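Local coordinates for polyhomeotic-proximal chromatin protein (Drosophila melanogaster, PDB 1PK1), which acts in Polycomb-group complexes that keep homeotic genes transcriptionally silent during development, and is represented here by its SAM domain, at residues N24-L29 against R69-K74. The protein carries 1 engineered substitution. Residues are numbered along the deposited sequence; the frame is centred on the assembly and turned at random.
Sequences NFIREL and RKIVAK. Engineered in segment 69-74: Arg69 (natural residue Leu).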
ATOM      1  N   ASN A  24     -15.523   0.826  -6.636  1.00 17.93           N
ATOM      2  CA  ASN A  24     -16.475   0.975  -7.733  1.00 18.76           C
ATOM      3  C   ASN A  24     -15.807   0.598  -9.048  1.00 20.12           C
ATOM      4  O   ASN A  24     -16.393  -0.101  -9.878  1.00 20.72           O
ATOM      5  CB  ASN A  24     -17.000   2.413  -7.812  1.00 20.71           C
ATOM      6  CG  ASN A  24     -17.682   2.851  -6.532  1.00 20.41           C
ATOM      7  OD1 ASN A  24     -18.241   2.030  -5.807  1.00 21.20           O
ATOM      8  ND2 ASN A  24     -17.651   4.147  -6.254  1.00 21.06           N
ATOM      9  N   PHE A  25     -14.575   1.063  -9.226  1.00 18.58           N
ATOM     10  CA  PHE A  25     -13.814   0.770 -10.434  1.00 18.65           C
ATOM     11  C   PHE A  25     -13.691  -0.744 -10.641  1.00 18.21           C
ATOM     12  O   PHE A  25     -13.954  -1.252 -11.734  1.00 17.54           O
ATOM     13  CB  PHE A  25     -12.421   1.400 -10.336  1.00 18.55           C
ATOM     14  CG  PHE A  25     -11.448   0.868 -11.346  1.00 21.80           C
ATOM     15  CD1 PHE A  25     -11.673   1.043 -12.706  1.00 23.78           C
ATOM     16  CD2 PHE A  25     -10.319   0.169 -10.936  1.00 20.51           C
ATOM     17  CE1 PHE A  25     -10.783   0.523 -13.646  1.00 24.33           C
ATOM     18  CE2 PHE A  25      -9.428  -0.352 -11.863  1.00 23.15           C
ATOM     19  CZ  PHE A  25      -9.660  -0.174 -13.221  1.00 22.97           C
ATOM     20  N   ILE A  26     -13.306  -1.459  -9.588  1.00 16.48           N
ATOM     21  CA  ILE A  26     -13.149  -2.912  -9.658  1.00 17.56           C
ATOM     22  C   ILE A  26     -14.459  -3.666  -9.886  1.00 19.80           C
ATOM     23  O   ILE A  26     -14.560  -4.493 -10.791  1.00 18.13           O
ATOM     24  CB  ILE A  26     -12.502  -3.472  -8.368  1.00 17.44           C
ATOM     25  CG1 ILE A  26     -11.054  -2.987  -8.255  1.00 15.79           C
ATOM     26  CG2 ILE A  26     -12.568  -5.002  -8.364  1.00 17.22           C
ATOM     27  CD1 ILE A  26     -10.163  -3.423  -9.400  1.00 15.22           C
ATOM     28  N   ARG A  27     -15.462  -3.388  -9.063  1.00 21.42           N
ATOM     29  CA  ARG A  27     -16.735  -4.089  -9.193  1.00 22.99           C
ATOM     30  C   ARG A  27     -17.359  -3.919 -10.574  1.00 25.54           C
ATOM     31  O   ARG A  27     -18.023  -4.831 -11.071  1.00 26.04           O
ATOM     32  CB  ARG A  27     -17.725  -3.616  -8.123  1.00 25.75           C
ATOM     33  CG  ARG A  27     -18.881  -4.596  -7.878  1.00 26.33           C
ATOM     34  CD  ARG A  27     -19.902  -4.021  -6.897  1.00 27.67           C
ATOM     35  NE  ARG A  27     -20.642  -2.909  -7.492  1.00 27.96           N
ATOM     36  CZ  ARG A  27     -21.640  -3.054  -8.359  1.00 28.88           C
ATOM     37  NH1 ARG A  27     -22.028  -4.267  -8.733  1.00 27.18           N
ATOM     38  NH2 ARG A  27     -22.246  -1.987  -8.857  1.00 29.19           N
ATOM     39  N   GLU A  28     -17.131  -2.765 -11.196  1.00 24.93           N
ATOM     40  CA  GLU A  28     -17.694  -2.462 -12.513  1.00 26.39           C
ATOM     41  C   GLU A  28     -16.821  -2.874 -13.700  1.00 24.58           C
ATOM     42  O   GLU A  28     -17.211  -2.705 -14.859  1.00 24.29           O
ATOM     43  CB  GLU A  28     -18.001  -0.966 -12.610  1.00 28.98           C
ATOM     44  CG  GLU A  28     -19.048  -0.493 -11.615  1.00 34.60           C
ATOM     45  CD  GLU A  28     -19.213   1.015 -11.613  1.00 36.62           C
ATOM     46  OE1 GLU A  28     -18.223   1.721 -11.328  1.00 40.69           O
ATOM     47  OE2 GLU A  28     -20.329   1.497 -11.894  1.00 39.93           O
ATOM     48  N   LEU A  29     -15.637  -3.400 -13.411  1.00 21.48           N
ATOM     49  CA  LEU A  29     -14.723  -3.849 -14.456  1.00 20.04           C
ATOM     50  C   LEU A  29     -15.408  -4.993 -15.201  1.00 18.49           C
ATOM     51  O   LEU A  29     -15.661  -6.043 -14.620  1.00 18.66           O
ATOM     52  CB  LEU A  29     -13.425  -4.348 -13.815  1.00 19.65           C
ATOM     53  CG  LEU A  29     -12.250  -4.664 -14.737  1.00 23.24           C
ATOM     54  CD1 LEU A  29     -11.811  -3.396 -15.467  1.00 23.02           C
ATOM     55  CD2 LEU A  29     -11.101  -5.221 -13.904  1.00 21.76           C
ATOM     56  N   ARG A  69      -3.075  -9.279 -14.555  1.00 16.24           N
ATOM     57  CA  ARG A  69      -2.434  -8.512 -15.613  1.00 16.98           C
ATOM     58  C   ARG A  69      -3.400  -7.517 -16.241  1.00 15.23           C
ATOM     59  O   ARG A  69      -3.032  -6.383 -16.526  1.00 16.89           O
ATOM     60  CB  ARG A  69      -1.900  -9.442 -16.705  1.00 19.48           C
ATOM     61  CG  ARG A  69      -1.339  -8.699 -17.912  1.00 23.76           C
ATOM     62  CD  ARG A  69      -0.793  -9.654 -18.966  1.00 27.80           C
ATOM     63  NE  ARG A  69      -1.833 -10.502 -19.542  1.00 30.93           N
ATOM     64  CZ  ARG A  69      -2.853 -10.050 -20.265  1.00 33.14           C
ATOM     65  NH1 ARG A  69      -2.982  -8.752 -20.504  1.00 35.77           N
ATOM     66  NH2 ARG A  69      -3.739 -10.900 -20.763  1.00 34.24           N
ATOM     67  N   LYS A  70      -4.639  -7.949 -16.451  1.00 14.76           N
ATOM     68  CA  LYS A  70      -5.640  -7.092 -17.069  1.00 17.02           C
ATOM     69  C   LYS A  70      -6.015  -5.909 -16.188  1.00 16.33           C
ATOM     70  O   LYS A  70      -6.242  -4.813 -16.684  1.00 16.25           O
ATOM     71  CB  LYS A  70      -6.868  -7.925 -17.437  1.00 15.99           C
ATOM     72  CG  LYS A  70      -6.532  -8.993 -18.474  1.00 17.65           C
ATOM     73  CD  LYS A  70      -7.633 -10.012 -18.683  1.00 16.26           C
ATOM     74  CE  LYS A  70      -7.193 -11.039 -19.732  1.00 20.35           C
ATOM     75  NZ  LYS A  70      -8.220 -12.085 -19.997  1.00 17.85           N
ATOM     76  N   ILE A  71      -6.072  -6.127 -14.880  1.00 17.56           N
ATOM     77  CA  ILE A  71      -6.393  -5.035 -13.973  1.00 16.47           C
ATOM     78  C   ILE A  71      -5.250  -4.020 -14.024  1.00 15.32           C
ATOM     79  O   ILE A  71      -5.473  -2.827 -14.241  1.00 14.99           O
ATOM     80  CB  ILE A  71      -6.582  -5.549 -12.525  1.00 16.13           C
ATOM     81  CG1 ILE A  71      -7.882  -6.350 -12.423  1.00 15.65           C
ATOM     82  CG2 ILE A  71      -6.592  -4.377 -11.551  1.00 16.74           C
ATOM     83  CD1 ILE A  71      -8.106  -7.009 -11.075  1.00 17.61           C
ATOM     84  N   VAL A  72      -4.023  -4.500 -13.847  1.00 15.54           N
ATOM     85  CA  VAL A  72      -2.847  -3.632 -13.873  1.00 17.50           C
ATOM     86  C   VAL A  72      -2.813  -2.841 -15.182  1.00 17.33           C
ATOM     87  O   VAL A  72      -2.503  -1.645 -15.195  1.00 17.86           O
ATOM     88  CB  VAL A  72      -1.543  -4.467 -13.719  1.00 18.02           C
ATOM     89  CG1 VAL A  72      -0.315  -3.563 -13.790  1.00 19.34           C
ATOM     90  CG2 VAL A  72      -1.568  -5.218 -12.387  1.00 18.61           C
ATOM     91  N   ALA A  73      -3.155  -3.511 -16.280  1.00 20.27           N
ATOM     92  CA  ALA A  73      -3.168  -2.882 -17.601  1.00 20.22           C
ATOM     93  C   ALA A  73      -4.240  -1.805 -17.717  1.00 21.44           C
ATOM     94  O   ALA A  73      -4.014  -0.762 -18.332  1.00 22.08           O
ATOM     95  CB  ALA A  73      -3.377  -3.939 -18.678  1.00 21.63           C
ATOM     96  N   LYS A  74      -5.405  -2.058 -17.130  1.00 21.24           N
ATOM     97  CA  LYS A  74      -6.500  -1.094 -17.173  1.00 22.97           C
ATOM     98  C   LYS A  74      -6.073   0.155 -16.412  1.00 23.27           C
ATOM     99  O   LYS A  74      -6.237   1.279 -16.889  1.00 21.53           O
ATOM    100  CB  LYS A  74      -7.762  -1.689 -16.537  1.00 22.96           C
ATOM    101  CG  LYS A  74      -8.965  -0.749 -16.536  1.00 26.99           C
ATOM    102  CD  LYS A  74      -9.456  -0.461 -17.951  1.00 31.67           C
ATOM    103  CE  LYS A  74     -10.490   0.660 -17.962  1.00 34.43           C
ATOM    104  NZ  LYS A  74     -11.644   0.374 -17.063  1.00 39.12           N
TER
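Phe25 lays the outer rim of its ring against the aliphatic chain of Lys74, where ring atom CZ comes within 3.4 Å of Lys74 CG. That methylene lies near the ring plane, so it meets the edge and not the face. The two side chains run past each other in opposite senses. The lysine bends at its second and fourth torsions, folding back along the ring edge until NZ stands 3.5 Å from Phe25 CE1. CG thus makes the closest approach, while the amine also lies close to the ring plane, at the edge and not over the face, which is not a cation-pi geometry. Partly exposed Lys74 borders the buried pair Ile26 and Ile71. Leu29, in the same segment as Phe25 and just past helix 19-27, touches Lys74 CG with its CD1 at 4.0 Å, while CD2 turns to Ile71 and reaches CG1 at 3.7 Å, one branch for each partner. Having CG anti to the backbone nitrogen (chi1 -171°) sets the two methyls against Lys74 and Ile71. This is the small all-helical SAM fold, in which the long C-terminal helix packs against the first helix of the bundle. Deeper in, Ile26 CD1 approaches Ile71 CG2 at 4.3 Å, a looser apolar contact between two buried residues that also share Tyr35 as a neighbour. Phe25 extends the same surface along helix 65-78 to Val75 and Ile78, and its ring meets that of Trp17 with the planes inclined at about 60°. Were Phe25 replaced by an alanine, the Lys74 methylenes and the Trp17 ring would probably lose their shared partner, and the lysine chain would be freer to turn. Ile71 gains further cover from Met63, in the loop leading into helix 65-78.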